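Putative uncharacterized protein (Mycobacterium tuberculosis, PDB 2ZQ5) probably transfers a sulfo group to an acceptor molecule, the reaction of sulfotransferases. Local coordinates at residues M122-E126 against Y127-R131. Sequence-based numbering, arbitrary orientation.
Sequences MWLAE and YPQPR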
ATOM      1  N   MET A 122      -9.691   6.390   0.222  1.00  7.86           N
ATOM      2  CA  MET A 122      -9.246   6.301  -1.156  1.00  8.12           C
ATOM      3  C   MET A 122      -9.134   7.645  -1.879  1.00  9.27           C
ATOM      4  O   MET A 122      -8.082   7.969  -2.432  1.00  8.74           O
ATOM      5  CB  MET A 122     -10.189   5.363  -1.921  1.00 14.11           C
ATOM      6  CG  MET A 122      -9.678   4.856  -3.262  1.00 21.71           C
ATOM      7  SD  MET A 122      -9.422   6.125  -4.504  1.00 33.68           S
ATOM      8  CE  MET A 122     -11.019   6.747  -4.702  1.00 29.20           C
ATOM      9  N   TRP A 123     -10.199   8.440  -1.872  1.00  8.40           N
ATOM     10  CA  TRP A 123     -10.151   9.701  -2.595  1.00  8.82           C
ATOM     11  C   TRP A 123      -9.121  10.689  -2.076  1.00  8.36           C
ATOM     12  O   TRP A 123      -8.631  11.531  -2.828  1.00  9.58           O
ATOM     13  CB  TRP A 123     -11.543  10.355  -2.660  1.00  8.98           C
ATOM     14  CG  TRP A 123     -12.067  11.000  -1.401  1.00  9.11           C
ATOM     15  CD1 TRP A 123     -12.511  10.372  -0.269  1.00  8.77           C
ATOM     16  CD2 TRP A 123     -12.274  12.401  -1.189  1.00  9.39           C
ATOM     17  NE1 TRP A 123     -12.989  11.298   0.631  1.00  8.81           N
ATOM     18  CE2 TRP A 123     -12.855  12.551   0.090  1.00  9.50           C
ATOM     19  CE3 TRP A 123     -12.029  13.546  -1.960  1.00 11.71           C
ATOM     20  CZ2 TRP A 123     -13.197  13.804   0.617  1.00 10.24           C
ATOM     21  CZ3 TRP A 123     -12.368  14.791  -1.437  1.00 10.84           C
ATOM     22  CH2 TRP A 123     -12.947  14.908  -0.160  1.00 11.12           C
ATOM     23  N   LEU A 124      -8.776  10.578  -0.800  1.00  8.79           N
ATOM     24  CA  LEU A 124      -7.791  11.474  -0.214  1.00  8.67           C
ATOM     25  C   LEU A 124      -6.383  10.992  -0.553  1.00  9.76           C
ATOM     26  O   LEU A 124      -5.449  11.788  -0.626  1.00  9.81           O
ATOM     27  CB  LEU A 124      -7.996  11.556   1.297  1.00  9.19           C
ATOM     28  CG  LEU A 124      -9.371  12.116   1.678  1.00  9.76           C
ATOM     29  CD1 LEU A 124      -9.584  11.971   3.176  1.00 11.79           C
ATOM     30  CD2 LEU A 124      -9.484  13.577   1.248  1.00 10.02           C
ATOM     31  N   ALA A 125      -6.233   9.688  -0.762  1.00  8.89           N
ATOM     32  CA  ALA A 125      -4.937   9.130  -1.130  1.00 11.65           C
ATOM     33  C   ALA A 125      -4.689   9.490  -2.595  1.00 13.66           C
ATOM     34  O   ALA A 125      -3.552   9.715  -3.009  1.00 15.21           O
ATOM     35  CB  ALA A 125      -4.944   7.618  -0.951  1.00 12.06           C
ATOM     36  N   GLU A 126      -5.764   9.544  -3.376  1.00 13.02           N
ATOM     37  CA  GLU A 126      -5.659   9.896  -4.789  1.00 14.05           C
ATOM     38  C   GLU A 126      -5.483  11.404  -4.931  1.00 14.78           C
ATOM     39  O   GLU A 126      -4.835  11.875  -5.866  1.00 16.10           O
ATOM     40  CB  GLU A 126      -6.919   9.467  -5.547  1.00 14.64           C
ATOM     41  CG  GLU A 126      -7.113   7.964  -5.706  1.00 19.34           C
ATOM     42  CD  GLU A 126      -6.270   7.367  -6.820  1.00 20.91           C
ATOM     43  OE1 GLU A 126      -5.745   8.137  -7.651  1.00 24.04           O
ATOM     44  OE2 GLU A 126      -6.145   6.124  -6.874  1.00 22.84           O
ATOM     45  N   TYR A 127      -6.058  12.153  -3.995  1.00 13.60           N
ATOM     46  CA  TYR A 127      -5.984  13.609  -4.027  1.00 12.93           C
ATOM     47  C   TYR A 127      -5.730  14.158  -2.618  1.00 12.26           C
ATOM     48  O   TYR A 127      -6.648  14.628  -1.943  1.00 10.24           O
ATOM     49  CB  TYR A 127      -7.299  14.159  -4.583  1.00 15.20           C
ATOM     50  CG  TYR A 127      -7.191  15.519  -5.223  1.00 16.71           C
ATOM     51  CD1 TYR A 127      -7.513  15.701  -6.567  1.00 17.03           C
ATOM     52  CD2 TYR A 127      -6.792  16.630  -4.484  1.00 16.43           C
ATOM     53  CE1 TYR A 127      -7.447  16.959  -7.159  1.00 16.99           C
ATOM     54  CE2 TYR A 127      -6.720  17.893  -5.066  1.00 17.52           C
ATOM     55  CZ  TYR A 127      -7.051  18.049  -6.403  1.00 18.14           C
ATOM     56  OH  TYR A 127      -6.995  19.298  -6.978  1.00 19.49           O
ATOM     57  N   PRO A 128      -4.469  14.103  -2.159  1.00 11.25           N
ATOM     58  CA  PRO A 128      -4.081  14.585  -0.829  1.00 11.25           C
ATOM     59  C   PRO A 128      -4.606  15.980  -0.497  1.00 11.51           C
ATOM     60  O   PRO A 128      -4.418  16.930  -1.263  1.00 12.28           O
ATOM     61  CB  PRO A 128      -2.558  14.529  -0.880  1.00 11.75           C
ATOM     62  CG  PRO A 128      -2.313  13.343  -1.766  1.00 12.15           C
ATOM     63  CD  PRO A 128      -3.298  13.580  -2.885  1.00 12.26           C
ATOM     64  N   GLN A 129      -5.254  16.083   0.657  1.00 10.15           N
ATOM     65  CA  GLN A 129      -5.839  17.331   1.133  1.00 10.30           C
ATOM     66  C   GLN A 129      -6.444  17.059   2.503  1.00 10.18           C
ATOM     67  O   GLN A 129      -6.631  15.906   2.887  1.00  9.93           O
ATOM     68  CB  GLN A 129      -6.953  17.775   0.188  1.00 11.55           C
ATOM     69  CG  GLN A 129      -8.085  16.757   0.097  1.00 13.20           C
ATOM     70  CD  GLN A 129      -9.115  17.096  -0.957  1.00 15.46           C
ATOM     71  OE1 GLN A 129      -9.912  18.020  -0.795  1.00 18.17           O
ATOM     72  NE2 GLN A 129      -9.102  16.346  -2.051  1.00 14.45           N
ATOM     73  N   PRO A 130      -6.750  18.117   3.267  1.00  9.40           N
ATOM     74  CA  PRO A 130      -7.346  17.888   4.585  1.00  9.82           C
ATOM     75  C   PRO A 130      -8.715  17.224   4.408  1.00  9.20           C
ATOM     76  O   PRO A 130      -9.509  17.638   3.563  1.00 10.91           O
ATOM     77  CB  PRO A 130      -7.458  19.298   5.161  1.00  9.70           C
ATOM     78  CG  PRO A 130      -6.300  20.012   4.522  1.00 10.99           C
ATOM     79  CD  PRO A 130      -6.381  19.535   3.096  1.00 11.01           C
ATOM     80  N   ARG A 131      -8.981  16.192   5.196  1.00  8.51           N
ATOM     81  CA  ARG A 131     -10.252  15.479   5.110  1.00  8.54           C
ATOM     82  C   ARG A 131     -11.426  16.359   5.529  1.00  9.00           C
ATOM     83  O   ARG A 131     -11.504  16.799   6.675  1.00  9.36           O
ATOM     84  CB  ARG A 131     -10.210  14.236   5.999  1.00  7.79           C
ATOM     85  CG  ARG A 131     -11.446  13.360   5.901  1.00  7.92           C
ATOM     86  CD  ARG A 131     -11.427  12.228   6.916  1.00  8.09           C
ATOM     87  NE  ARG A 131     -10.292  11.318   6.762  1.00  8.41           N
ATOM     88  CZ  ARG A 131      -9.225  11.307   7.556  1.00  7.64           C
ATOM     89  NH1 ARG A 131      -9.130  12.163   8.567  1.00  9.00           N
ATOM     90  NH2 ARG A 131      -8.260  10.419   7.354  1.00  9.32           N
TER
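Between Trp123 O and Tyr127 N runs the last i+4 backbone bond of the short helix 122-126, 2.9 Å long. Tyr127 is the first residue to leave helical geometry, and Pro128 follows it. The proline illustrates how a helix is ended without a further i+4 bond: the next carbonyl, Leu124 O, lies 2.9 Å from Pro128 N, which has no hydrogen to give. Leu124 O instead receives a CA-H...O contact from Pro128 CA at 3.1 Å, while CG and CD of the proline ring pack against the same oxygen.

The departing loop then bends back past the helix through Gln129. Its CG sits between the backbone N and the carbonyl carbon (chi1 61°), and from there the extended side chain carries its amide to the indole of Trp123. NE2 comes within 3.7 Å of Trp123 CZ3, the two planes 62° apart, and also donates a bond of 3.0 Å to Tyr127 O, which lies nearly in the amide plane, a bond that helps to hold the amide's rotation.

In the sulfotransferase fold, an alpha/beta relative of the P-loop NTPases, this turn follows the outermost strand 117-119 of the parallel sheet. Helices 55-81, 141-156 and 206-219 pack around it, and Trp137 and Tyr143 meet the Trp123 ring edge-to-face.

Leu124 forks between neighbours. CD2 lies over the centre of the Trp123 ring and touches Gln129 CG at 3.7 Å, whereas CD1 lies against the Arg131 aliphatic chain, 3.6 Å from CG. Beyond that apolar contact the Arg131 guanidinium reaches Gln118 and Gly119 O of strand 117-119 and, through a salt bridge, Asp223 in the loop before strand 227-231.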